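3-phosphoshikimate 1-carboxyvinyltransferase (Streptomyces sviceus, PDB 7M0O) probably transfers the enolpyruvyl group of phosphoenolpyruvate to the 5-hydroxyl of shikimate-3-phosphate, the sixth step of the seven-step route to chorismate. Local coordinates at residues S113-D118 against T158-L163; S224-F229 against V241-L246; G256-L261 against V268-D273. All blocks are in the same frame, centred on the assembly; numbering follows the deposited sequence. Where two conformers were deposited one is given.

Interaction 1: residues S113-D118 against T158-L163; sequences SRALRD and TALLLL. With K (potassium ion), chain C.
Ala115 and Leu160 mark where segments 113-118 and 158-163, each part of a helix, come nearest, with their CA atoms 8.2 Å apart, and no hydrogen bond joins the two backbones. The CB of Ala115 points toward helix 155-163 and meets the forked end of Leu160, lying 3.7 Å from Leu160 CD1 and 4.1 Å from Leu160 CD2. One methyl thus faces two. A second touch comes where Leu116 CD2 reaches Leu163 CD2 at 3.8 Å, the two side chains crossing obliquely. Leu163 already points toward helix 110-118 at CB, and CG anti to the backbone N (chi1 170°) carries CD2 on to Leu116, which depends on its branch end to close the distance. All four residues are buried. Strand 122-125 packs against Leu116 through Leu123, and helix 79-90 supports Leu163 through Thr87. The two helices pack together inside one of the two domains of the EPSP synthase fold, each built from βαβαββ units.

Arg117 takes no part in this contact. It folds back along its own helix, and its NE donates to Ser113 O at 3.0 Å in a nearly straight bond (164°), from above the carbonyl plane. Arg117 N uses the opposite face of the same oxygen. Arg117 NH1 makes a salt bridge to Glu129. At the C-terminal end of the helix, Arg117 O (3.0 Å) and Asp118 O (2.8 Å) bind a potassium ion, also away from the contact. Between these two segments the contact is purely apolar, methyl against methyl; with no directional bond, it rests on shape and burial.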
ATOM      1  N   SER A 113      -6.164 -16.926  12.082  1.00 11.92           N
ATOM      2  CA  SER A 113      -6.440 -18.355  12.221  1.00 12.11           C
ATOM      3  C   SER A 113      -7.433 -18.621  13.347  1.00 16.39           C
ATOM      4  O   SER A 113      -8.175 -19.611  13.292  1.00 14.86           O
ATOM      5  CB  SER A 113      -5.143 -19.135  12.426  1.00 16.65           C
ATOM      6  OG  SER A 113      -4.667 -18.984  13.747  1.00 19.72           O
ATOM      7  N   ARG A 114      -7.464 -17.756  14.367  1.00 14.28           N
ATOM      8  CA  ARG A 114      -8.482 -17.890  15.405  0.54 14.52           C
ATOM      9  C   ARG A 114      -9.867 -17.587  14.851  1.00 16.84           C
ATOM     10  O   ARG A 114     -10.839 -18.278  15.180  1.00 15.97           O
ATOM     11  CB  ARG A 114      -8.147 -16.971  16.582  0.54 14.85           C
ATOM     12  CG  ARG A 114      -9.226 -16.864  17.649  0.54 20.09           C
ATOM     13  CD  ARG A 114      -9.520 -15.402  17.931  0.54 24.16           C
ATOM     14  NE  ARG A 114      -9.815 -14.707  16.682  0.54 27.55           N
ATOM     15  CZ  ARG A 114      -9.425 -13.472  16.386  0.54 17.34           C
ATOM     16  NH1 ARG A 114      -8.724 -12.753  17.245  0.54 30.90           N
ATOM     17  NH2 ARG A 114      -9.758 -12.964  15.222  0.54 23.21           N
ATOM     18  N   ALA A 115      -9.970 -16.563  13.999  1.00 13.89           N
ATOM     19  CA  ALA A 115     -11.249 -16.216  13.391  1.00 16.41           C
ATOM     20  C   ALA A 115     -11.733 -17.310  12.446  1.00 17.59           C
ATOM     21  O   ALA A 115     -12.928 -17.614  12.421  1.00 14.04           O
ATOM     22  CB  ALA A 115     -11.123 -14.873  12.661  1.00 16.27           C
ATOM     23  N   LEU A 116     -10.824 -17.926  11.673  1.00 12.63           N
ATOM     24  CA  LEU A 116     -11.234 -18.992  10.756  1.00 11.36           C
ATOM     25  C   LEU A 116     -11.755 -20.201  11.529  1.00 11.52           C
ATOM     26  O   LEU A 116     -12.721 -20.850  11.103  1.00 12.00           O
ATOM     27  CB  LEU A 116     -10.071 -19.411   9.860  1.00 12.36           C
ATOM     28  CG  LEU A 116      -9.687 -18.399   8.771  1.00 12.96           C
ATOM     29  CD1 LEU A 116      -8.370 -18.817   8.050  1.00 13.12           C
ATOM     30  CD2 LEU A 116     -10.805 -18.227   7.752  1.00 12.62           C
ATOM     31  N   ARG A 117     -11.096 -20.536  12.638  1.00 13.05           N
ATOM     32  CA  ARG A 117     -11.550 -21.650  13.467  1.00 13.36           C
ATOM     33  C   ARG A 117     -12.833 -21.315  14.226  1.00 15.00           C
ATOM     34  O   ARG A 117     -13.707 -22.184  14.383  1.00 12.66           O
ATOM     35  CB  ARG A 117     -10.424 -22.075  14.399  1.00 12.78           C
ATOM     36  CG  ARG A 117      -9.287 -22.788  13.628  1.00 11.36           C
ATOM     37  CD  ARG A 117      -8.136 -23.121  14.559  1.00 14.07           C
ATOM     38  NE  ARG A 117      -7.393 -21.926  14.959  1.00 13.34           N
ATOM     39  CZ  ARG A 117      -6.386 -21.932  15.827  1.00 13.83           C
ATOM     40  NH1 ARG A 117      -5.992 -23.081  16.369  1.00 16.40           N
ATOM     41  NH2 ARG A 117      -5.749 -20.799  16.137  1.00 14.06           N
ATOM     42  N   ASP A 118     -12.987 -20.067  14.680  1.00 12.95           N
ATOM     43  CA  ASP A 118     -14.279 -19.635  15.215  1.00 11.86           C
ATOM     44  C   ASP A 118     -15.391 -19.882  14.197  1.00 15.68           C
ATOM     45  O   ASP A 118     -16.507 -20.263  14.564  1.00 14.06           O
ATOM     46  CB  ASP A 118     -14.260 -18.151  15.594  1.00 10.33           C
ATOM     47  CG  ASP A 118     -13.528 -17.871  16.901  1.00 21.48           C
ATOM     48  OD1 ASP A 118     -13.164 -18.834  17.615  1.00 17.30           O
ATOM     49  OD2 ASP A 118     -13.293 -16.674  17.211  1.00 21.97           O
ATOM     50  N   THR A 158      -8.847  -7.399   6.610  1.00 13.93           N
ATOM     51  CA  THR A 158      -9.069  -7.373   5.169  1.00 13.36           C
ATOM     52  C   THR A 158      -9.232  -8.780   4.600  1.00 13.27           C
ATOM     53  O   THR A 158     -10.083  -9.008   3.728  1.00 11.57           O
ATOM     54  CB  THR A 158      -7.919  -6.604   4.508  1.00 20.58           C
ATOM     55  OG1 THR A 158      -8.173  -5.200   4.651  1.00 20.28           O
ATOM     56  CG2 THR A 158      -7.759  -6.959   3.043  1.00 15.61           C
ATOM     57  N   ALA A 159      -8.474  -9.748   5.122  1.00 13.09           N
ATOM     58  CA  ALA A 159      -8.676 -11.147   4.740  1.00 12.74           C
ATOM     59  C   ALA A 159     -10.099 -11.629   5.057  1.00 10.49           C
ATOM     60  O   ALA A 159     -10.730 -12.293   4.222  1.00 11.27           O
ATOM     61  CB  ALA A 159      -7.639 -12.034   5.440  1.00 13.01           C
ATOM     62  N   LEU A 160     -10.623 -11.296   6.245  1.00 14.35           N
ATOM     63  CA  LEU A 160     -11.985 -11.705   6.598  1.00 13.37           C
ATOM     64  C   LEU A 160     -13.026 -11.000   5.734  1.00 13.75           C
ATOM     65  O   LEU A 160     -14.002 -11.625   5.295  1.00 14.50           O
ATOM     66  CB  LEU A 160     -12.258 -11.428   8.078  1.00 18.72           C
ATOM     67  CG  LEU A 160     -11.577 -12.372   9.066  1.00 19.09           C
ATOM     68  CD1 LEU A 160     -11.900 -11.961  10.493  1.00 16.21           C
ATOM     69  CD2 LEU A 160     -11.971 -13.838   8.797  1.00 20.00           C
ATOM     70  N   LEU A 161     -12.849  -9.697   5.481  1.00 12.43           N
ATOM     71  CA  LEU A 161     -13.755  -9.003   4.563  1.00 13.35           C
ATOM     72  C   LEU A 161     -13.757  -9.669   3.192  1.00 11.74           C
ATOM     73  O   LEU A 161     -14.819  -9.938   2.612  1.00 12.13           O
ATOM     74  CB  LEU A 161     -13.362  -7.525   4.438  1.00 12.00           C
ATOM     75  CG  LEU A 161     -13.618  -6.644   5.662  1.00 12.16           C
ATOM     76  CD1 LEU A 161     -12.744  -5.384   5.581  1.00 15.55           C
ATOM     77  CD2 LEU A 161     -15.097  -6.276   5.735  1.00 16.56           C
ATOM     78  N   LEU A 162     -12.568  -9.972   2.666  1.00 12.91           N
ATOM     79  CA  LEU A 162     -12.480 -10.580   1.344  1.00 10.58           C
ATOM     80  C   LEU A 162     -13.105 -11.968   1.329  1.00 11.36           C
ATOM     81  O   LEU A 162     -13.692 -12.373   0.319  1.00 12.40           O
ATOM     82  CB  LEU A 162     -11.018 -10.622   0.894  1.00  9.82           C
ATOM     83  CG  LEU A 162     -10.420  -9.245   0.550  1.00 13.44           C
ATOM     84  CD1 LEU A 162      -8.916  -9.345   0.351  1.00 13.15           C
ATOM     85  CD2 LEU A 162     -11.074  -8.658  -0.662  1.00 12.52           C
ATOM     86  N   LEU A 163     -13.018 -12.689   2.450  1.00 12.91           N
ATOM     87  CA  LEU A 163     -13.619 -14.025   2.550  1.00 12.53           C
ATOM     88  C   LEU A 163     -15.146 -13.988   2.504  1.00 15.74           C
ATOM     89  O   LEU A 163     -15.772 -14.930   1.985  1.00 12.38           O
ATOM     90  CB  LEU A 163     -13.136 -14.694   3.845  1.00 12.45           C
ATOM     91  CG  LEU A 163     -13.796 -16.008   4.291  1.00 11.25           C
ATOM     92  CD1 LEU A 163     -13.396 -17.137   3.391  1.00 11.84           C
ATOM     93  CD2 LEU A 163     -13.433 -16.341   5.732  1.00  9.79           C
TER
HETATM   94  K     K C 502     -16.316 -22.758  15.716  1.00 12.68           K

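Interaction 2: residues S224-F229 against V241-L246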
ATOM      1  N   SER A 224       2.119   7.285  -2.710  1.00  9.89           N
ATOM      2  CA  SER A 224       3.136   7.849  -1.828  1.00  9.29           C
ATOM      3  C   SER A 224       4.476   7.940  -2.544  1.00  9.82           C
ATOM      4  O   SER A 224       5.171   8.958  -2.466  1.00 10.88           O
ATOM      5  CB  SER A 224       3.255   6.984  -0.570  1.00 12.98           C
ATOM      6  OG  SER A 224       1.986   6.755   0.009  1.00 15.26           O
ATOM      7  N   THR A 225       4.833   6.884  -3.273  1.00 11.50           N
ATOM      8  CA  THR A 225       6.012   6.914  -4.132  1.00 10.82           C
ATOM      9  C   THR A 225       5.892   8.001  -5.194  1.00 10.05           C
ATOM     10  O   THR A 225       6.874   8.682  -5.511  1.00 10.56           O
ATOM     11  CB  THR A 225       6.187   5.542  -4.781  1.00  9.95           C
ATOM     12  OG1 THR A 225       6.517   4.596  -3.763  1.00 13.26           O
ATOM     13  CG2 THR A 225       7.283   5.560  -5.851  1.00 10.94           C
ATOM     14  N   ALA A 226       4.683   8.206  -5.727  1.00  8.84           N
ATOM     15  CA  ALA A 226       4.495   9.211  -6.763  1.00 10.97           C
ATOM     16  C   ALA A 226       4.719  10.625  -6.247  1.00 12.48           C
ATOM     17  O   ALA A 226       5.058  11.504  -7.047  1.00 10.12           O
ATOM     18  CB  ALA A 226       3.090   9.114  -7.371  1.00 11.16           C
ATOM     19  N   SER A 227       4.573  10.855  -4.938  1.00 10.59           N
ATOM     20  CA  SER A 227       4.640  12.219  -4.426  1.00  8.09           C
ATOM     21  C   SER A 227       5.998  12.840  -4.690  1.00  8.38           C
ATOM     22  O   SER A 227       6.078  14.041  -4.965  1.00  9.29           O
ATOM     23  CB  SER A 227       4.327  12.257  -2.915  1.00 10.88           C
ATOM     24  OG  SER A 227       5.385  11.781  -2.094  1.00  9.91           O
ATOM     25  N   TYR A 228       7.072  12.035  -4.658  1.00  9.55           N
ATOM     26  CA  TYR A 228       8.406  12.585  -4.870  1.00  8.66           C
ATOM     27  C   TYR A 228       8.594  13.029  -6.307  1.00  8.55           C
ATOM     28  O   TYR A 228       9.265  14.034  -6.560  1.00 10.33           O
ATOM     29  CB  TYR A 228       9.483  11.552  -4.488  1.00  9.97           C
ATOM     30  CG  TYR A 228       9.187  10.965  -3.141  1.00  9.77           C
ATOM     31  CD1 TYR A 228       9.367  11.722  -1.987  1.00 10.37           C
ATOM     32  CD2 TYR A 228       8.666   9.681  -3.024  1.00 12.01           C
ATOM     33  CE1 TYR A 228       9.055  11.204  -0.746  1.00 10.55           C
ATOM     34  CE2 TYR A 228       8.349   9.154  -1.777  1.00 10.88           C
ATOM     35  CZ  TYR A 228       8.539   9.925  -0.658  1.00 13.99           C
ATOM     36  OH  TYR A 228       8.206   9.407   0.567  1.00  8.88           O
ATOM     37  N   PHE A 229       7.972  12.324  -7.253  1.00  9.44           N
ATOM     38  CA  PHE A 229       8.141  12.677  -8.655  1.00  9.84           C
ATOM     39  C   PHE A 229       7.256  13.873  -9.009  1.00  9.77           C
ATOM     40  O   PHE A 229       7.700  14.789  -9.708  1.00  9.42           O
ATOM     41  CB  PHE A 229       7.876  11.432  -9.522  1.00 11.33           C
ATOM     42  CG  PHE A 229       8.881  10.317  -9.285  1.00 10.43           C
ATOM     43  CD1 PHE A 229       9.951  10.128 -10.144  1.00 13.29           C
ATOM     44  CD2 PHE A 229       8.799   9.518  -8.155  1.00 11.40           C
ATOM     45  CE1 PHE A 229      10.902   9.132  -9.901  1.00 15.15           C
ATOM     46  CE2 PHE A 229       9.748   8.548  -7.892  1.00 10.52           C
ATOM     47  CZ  PHE A 229      10.807   8.350  -8.777  1.00 11.70           C
ATOM     48  N   VAL A 241       5.591  15.970 -15.148  1.00 11.91           N
ATOM     49  CA  VAL A 241       5.552  14.569 -14.756  1.00 12.46           C
ATOM     50  C   VAL A 241       4.109  14.102 -14.831  1.00 10.53           C
ATOM     51  O   VAL A 241       3.218  14.711 -14.226  1.00 11.41           O
ATOM     52  CB  VAL A 241       6.125  14.346 -13.343  1.00 13.39           C
ATOM     53  CG1 VAL A 241       5.802  12.928 -12.851  1.00 15.35           C
ATOM     54  CG2 VAL A 241       7.636  14.566 -13.363  1.00 12.08           C
ATOM     55  N   THR A 242       3.872  13.029 -15.579  1.00 12.62           N
ATOM     56  CA  THR A 242       2.566  12.387 -15.584  1.00  9.05           C
ATOM     57  C   THR A 242       2.692  10.984 -15.010  1.00 13.18           C
ATOM     58  O   THR A 242       3.613  10.245 -15.374  1.00 13.89           O
ATOM     59  CB  THR A 242       1.984  12.331 -17.004  1.00 13.40           C
ATOM     60  OG1 THR A 242       1.851  13.673 -17.503  1.00 11.30           O
ATOM     61  CG2 THR A 242       0.611  11.661 -16.991  1.00 11.47           C
ATOM     62  N   VAL A 243       1.761  10.615 -14.125  1.00 12.12           N
ATOM     63  CA  VAL A 243       1.671   9.243 -13.623  1.00 11.61           C
ATOM     64  C   VAL A 243       0.385   8.593 -14.114  1.00 10.92           C
ATOM     65  O   VAL A 243      -0.693   8.842 -13.545  1.00 13.02           O
ATOM     66  CB  VAL A 243       1.740   9.195 -12.085  1.00 10.13           C
ATOM     67  CG1 VAL A 243       1.638   7.745 -11.592  1.00 11.60           C
ATOM     68  CG2 VAL A 243       3.043   9.836 -11.570  1.00 14.29           C
ATOM     69  N   PRO A 244       0.432   7.765 -15.160  1.00 13.56           N
ATOM     70  CA  PRO A 244      -0.796   7.094 -15.600  1.00 14.89           C
ATOM     71  C   PRO A 244      -1.273   6.121 -14.533  1.00 10.39           C
ATOM     72  O   PRO A 244      -0.470   5.435 -13.894  1.00 15.33           O
ATOM     73  CB  PRO A 244      -0.373   6.362 -16.883  1.00 13.98           C
ATOM     74  CG  PRO A 244       0.966   6.933 -17.279  1.00 17.29           C
ATOM     75  CD  PRO A 244       1.599   7.392 -15.978  1.00 15.41           C
ATOM     76  N   GLY A 245      -2.587   6.048 -14.361  1.00 12.71           N
ATOM     77  CA  GLY A 245      -3.190   5.134 -13.411  1.00 16.96           C
ATOM     78  C   GLY A 245      -3.586   5.770 -12.101  1.00 18.06           C
ATOM     79  O   GLY A 245      -4.253   5.116 -11.284  1.00 15.68           O
ATOM     80  N   LEU A 246      -3.178   7.017 -11.866  1.00 14.60           N
ATOM     81  CA  LEU A 246      -3.637   7.808 -10.737  1.00 11.17           C
ATOM     82  C   LEU A 246      -4.526   8.898 -11.308  1.00 13.98           C
ATOM     83  O   LEU A 246      -4.035   9.808 -11.986  1.00 12.08           O
ATOM     84  CB  LEU A 246      -2.462   8.403  -9.956  1.00 14.84           C
ATOM     85  CG  LEU A 246      -1.613   7.438  -9.134  1.00 16.35           C
ATOM     86  CD1 LEU A 246      -0.521   8.206  -8.372  1.00 13.72           C
ATOM     87  CD2 LEU A 246      -2.474   6.628  -8.172  1.00 14.87           C
TER
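Ala226 is the small bump here: its CB fits against two branched residues of 241-246, 3.9 Å from Leu246 CD1 and 4.3 Å from Val243 CG2. The short side chain lets the helix settle close to the strand, with the CA atoms of Ala226 and Val243 7.4 Å apart. One helical turn after Ala226, Val241 packs its two methyls against the carbonyl oxygen and CB of Phe229. Its CG2 rests 3.7 Å from Phe229 O, while its CG1, anti to the backbone N (chi1 168°), comes up to Phe229 CB at 4.2 Å. This is helix packed on sheet within a domain built of βαβαββ units: helix 223-235 packs on one face of a three-stranded antiparallel sheet in which 240-244 is one of the two edge strands. The aromatic ring of Phe229 turns off toward Ala400 and Leu404 of helix 397-406, and Leu404 also touches Val241. At the other end the strand gives way to a type II turn from Val243 to Leu246. Gly245 adopts a positive phi of 100° there, backbone angles at which a CB would press on the carbonyl oxygen of Pro244. That turn swings Leu246 back over the helix, where its side chain rests on both Ala226 and Ala223.

Interaction 3: residues G256-L261 against V268-D273; sequences GFVDVL and VSVGAD
Val258 and Val268 face each other with CA atoms 6.8 Å apart, where helix 257-261 runs roughly antiparallel to strand 268-270, the axes 149° apart in direction and 8.8 Å apart at closest approach. The local motif is a helix followed by a β-hairpin: after the helix the chain turns back into strand 267-270, which pairs with 274-278, and the helix lies on one face of that sheet. Three valines carry the packing. Val258 CG2 sits between the backbone N and the carbonyl carbon of its own residue, and from there it reaches two strand residues on the same side of the sheet, Val268 CG1 at 3.7 Å and Val270 CG2 at 4.0 Å. Ser269, between them, points the opposite way, as strand alternation requires. Leu261, a turn later, adds a lighter touch through CB, 4.4 Å from Val268 CG2, while its side chain also packs on Phe230, Ala234 and Ile303. On the neighbouring strand 274-278, Val277 touches both Val258 and Val268. Arg262, just beyond the segment, makes a salt bridge to Asp259 and a hydrogen bond to Val268 O. With CG1 anti to the backbone N (chi1 176°), Val268 turns both methyls to the helix: CG1 goes to the side chain of Val258, and CG2 lies 3.5 Å from Val258 O.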
ATOM      1  N   GLY A 256      -3.887  13.140  -2.875  1.00 13.08           N
ATOM      2  CA  GLY A 256      -4.223  14.490  -2.427  1.00 10.92           C
ATOM      3  C   GLY A 256      -3.024  15.404  -2.207  1.00 10.83           C
ATOM      4  O   GLY A 256      -3.206  16.622  -2.060  1.00 12.00           O
ATOM      5  N   PHE A 257      -1.811  14.858  -2.172  1.00  9.61           N
ATOM      6  CA  PHE A 257      -0.637  15.708  -2.121  1.00  7.80           C
ATOM      7  C   PHE A 257      -0.608  16.682  -3.299  1.00  8.58           C
ATOM      8  O   PHE A 257      -0.124  17.811  -3.161  1.00  9.86           O
ATOM      9  CB  PHE A 257       0.626  14.837  -2.065  1.00 11.84           C
ATOM     10  CG  PHE A 257       1.918  15.621  -2.058  1.00 10.99           C
ATOM     11  CD1 PHE A 257       2.298  16.349  -0.935  1.00  9.56           C
ATOM     12  CD2 PHE A 257       2.763  15.612  -3.164  1.00  9.88           C
ATOM     13  CE1 PHE A 257       3.486  17.048  -0.911  1.00 11.11           C
ATOM     14  CE2 PHE A 257       3.947  16.309  -3.163  1.00  9.08           C
ATOM     15  CZ  PHE A 257       4.319  17.046  -2.038  1.00 12.02           C
ATOM     16  N   VAL A 258      -1.134  16.286  -4.467  1.00  9.75           N
ATOM     17  CA  VAL A 258      -1.011  17.191  -5.614  1.00  9.34           C
ATOM     18  C   VAL A 258      -1.915  18.409  -5.470  1.00 11.14           C
ATOM     19  O   VAL A 258      -1.651  19.439  -6.097  1.00 10.16           O
ATOM     20  CB  VAL A 258      -1.279  16.493  -6.967  1.00  8.31           C
ATOM     21  CG1 VAL A 258      -0.359  15.299  -7.166  1.00  8.58           C
ATOM     22  CG2 VAL A 258      -2.752  16.095  -7.126  1.00  9.82           C
ATOM     23  N   ASP A 259      -2.970  18.320  -4.659  1.00 11.73           N
ATOM     24  CA  ASP A 259      -3.800  19.489  -4.392  1.00 13.26           C
ATOM     25  C   ASP A 259      -3.027  20.536  -3.596  1.00 12.70           C
ATOM     26  O   ASP A 259      -3.263  21.737  -3.765  1.00 13.43           O
ATOM     27  CB  ASP A 259      -5.074  19.065  -3.652  1.00 11.62           C
ATOM     28  CG  ASP A 259      -5.945  18.135  -4.480  1.00 19.51           C
ATOM     29  OD1 ASP A 259      -6.054  18.363  -5.699  1.00 22.82           O
ATOM     30  OD2 ASP A 259      -6.518  17.171  -3.915  1.00 25.17           O
ATOM     31  N   VAL A 260      -2.086  20.092  -2.751  1.00 10.77           N
ATOM     32  CA  VAL A 260      -1.162  21.004  -2.073  1.00  9.46           C
ATOM     33  C   VAL A 260      -0.233  21.667  -3.085  1.00  9.30           C
ATOM     34  O   VAL A 260       0.001  22.879  -3.039  1.00 10.71           O
ATOM     35  CB  VAL A 260      -0.363  20.253  -0.992  1.00  8.68           C
ATOM     36  CG1 VAL A 260       0.603  21.210  -0.293  1.00 14.32           C
ATOM     37  CG2 VAL A 260      -1.310  19.607   0.040  1.00 13.30           C
ATOM     38  N   LEU A 261       0.335  20.879  -3.998  1.00 10.97           N
ATOM     39  CA  LEU A 261       1.197  21.461  -5.026  1.00  8.35           C
ATOM     40  C   LEU A 261       0.456  22.508  -5.859  1.00 11.35           C
ATOM     41  O   LEU A 261       1.020  23.562  -6.186  1.00 10.16           O
ATOM     42  CB  LEU A 261       1.759  20.363  -5.931  1.00  7.89           C
ATOM     43  CG  LEU A 261       2.641  19.326  -5.231  1.00 11.10           C
ATOM     44  CD1 LEU A 261       3.103  18.283  -6.239  1.00 12.44           C
ATOM     45  CD2 LEU A 261       3.835  19.974  -4.500  1.00 10.74           C
ATOM     46  N   VAL A 268      -1.646  21.546 -11.988  1.00  9.21           N
ATOM     47  CA  VAL A 268      -1.991  20.176 -11.637  1.00  9.31           C
ATOM     48  C   VAL A 268      -3.264  19.789 -12.365  1.00 10.27           C
ATOM     49  O   VAL A 268      -4.310  20.422 -12.174  1.00 12.23           O
ATOM     50  CB  VAL A 268      -2.180  20.004 -10.127  1.00 10.07           C
ATOM     51  CG1 VAL A 268      -2.639  18.572  -9.814  1.00 11.11           C
ATOM     52  CG2 VAL A 268      -0.884  20.343  -9.415  1.00  9.87           C
ATOM     53  N   SER A 269      -3.189  18.720 -13.158  1.00  9.74           N
ATOM     54  CA  SER A 269      -4.348  18.206 -13.885  0.51 11.29           C
ATOM     55  C   SER A 269      -4.572  16.760 -13.462  1.00 11.68           C
ATOM     56  O   SER A 269      -3.762  15.878 -13.771  1.00 11.89           O
ATOM     57  CB  SER A 269      -4.161  18.313 -15.399  0.51 14.22           C
ATOM     58  OG  SER A 269      -5.355  17.937 -16.075  0.51 14.35           O
ATOM     59  N   VAL A 270      -5.667  16.518 -12.748  1.00 13.90           N
ATOM     60  CA  VAL A 270      -6.053  15.173 -12.344  1.00 14.98           C
ATOM     61  C   VAL A 270      -7.104  14.708 -13.347  1.00 15.57           C
ATOM     62  O   VAL A 270      -8.259  15.145 -13.307  1.00 16.54           O
ATOM     63  CB  VAL A 270      -6.574  15.133 -10.905  1.00 12.36           C
ATOM     64  CG1 VAL A 270      -6.991  13.710 -10.549  1.00 14.96           C
ATOM     65  CG2 VAL A 270      -5.499  15.626  -9.952  1.00 15.57           C
ATOM     66  N   GLY A 271      -6.690  13.846 -14.278  1.00 13.42           N
ATOM     67  CA  GLY A 271      -7.582  13.329 -15.294  1.00 12.96           C
ATOM     68  C   GLY A 271      -8.302  12.087 -14.803  1.00 18.60           C
ATOM     69  O   GLY A 271      -8.078  11.606 -13.695  1.00 16.56           O
ATOM     70  N   ALA A 272      -9.176  11.554 -15.665  1.00 15.44           N
ATOM     71  CA  ALA A 272      -9.865  10.312 -15.318  1.00 17.85           C
ATOM     72  C   ALA A 272      -8.895   9.155 -15.110  1.00 17.76           C
ATOM     73  O   ALA A 272      -9.134   8.294 -14.250  1.00 19.62           O
ATOM     74  CB  ALA A 272     -10.883   9.953 -16.400  1.00 18.85           C
ATOM     75  N   ASP A 273      -7.799   9.103 -15.883  1.00 16.42           N
ATOM     76  CA  ASP A 273      -6.931   7.931 -15.877  1.00 17.40           C
ATOM     77  C   ASP A 273      -5.463   8.277 -15.653  1.00 17.11           C
ATOM     78  O   ASP A 273      -4.606   7.399 -15.819  1.00 17.80           O
ATOM     79  CB  ASP A 273      -7.056   7.145 -17.193  1.00 20.20           C
ATOM     80  CG  ASP A 273      -8.481   6.697 -17.490  1.00 35.33           C
ATOM     81  OD1 ASP A 273      -9.110   6.077 -16.606  1.00 31.03           O
ATOM     82  OD2 ASP A 273      -8.969   6.964 -18.614  1.00 39.02           O
TER

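How the interactions relate
Interactions 2 and 3 belong together. Their centres are 9 Å apart, and both set a helix on the same three-stranded sheet, on its two outermost strands. A probable hydrogen bond from Gly245 N to Asp273 O (2.8 Å) joins the turn after strand 240-244 to the connection between strands 267-270 and 274-278, and Phe257 packs on Ser227 between the helices. Interaction 2 is the more buried and lies nearer the predicted phosphoenolpyruvate site, the side chains of Ala226 and Arg367 being about 9 Å apart; interaction 3 is partly exposed. Interaction 1, with all four touching residues buried, lies across the chain's centre, 34 to 36 Å away between centres. It joins helix to helix through leucine and alanine methyls, where the others use mainly valines against a sheet.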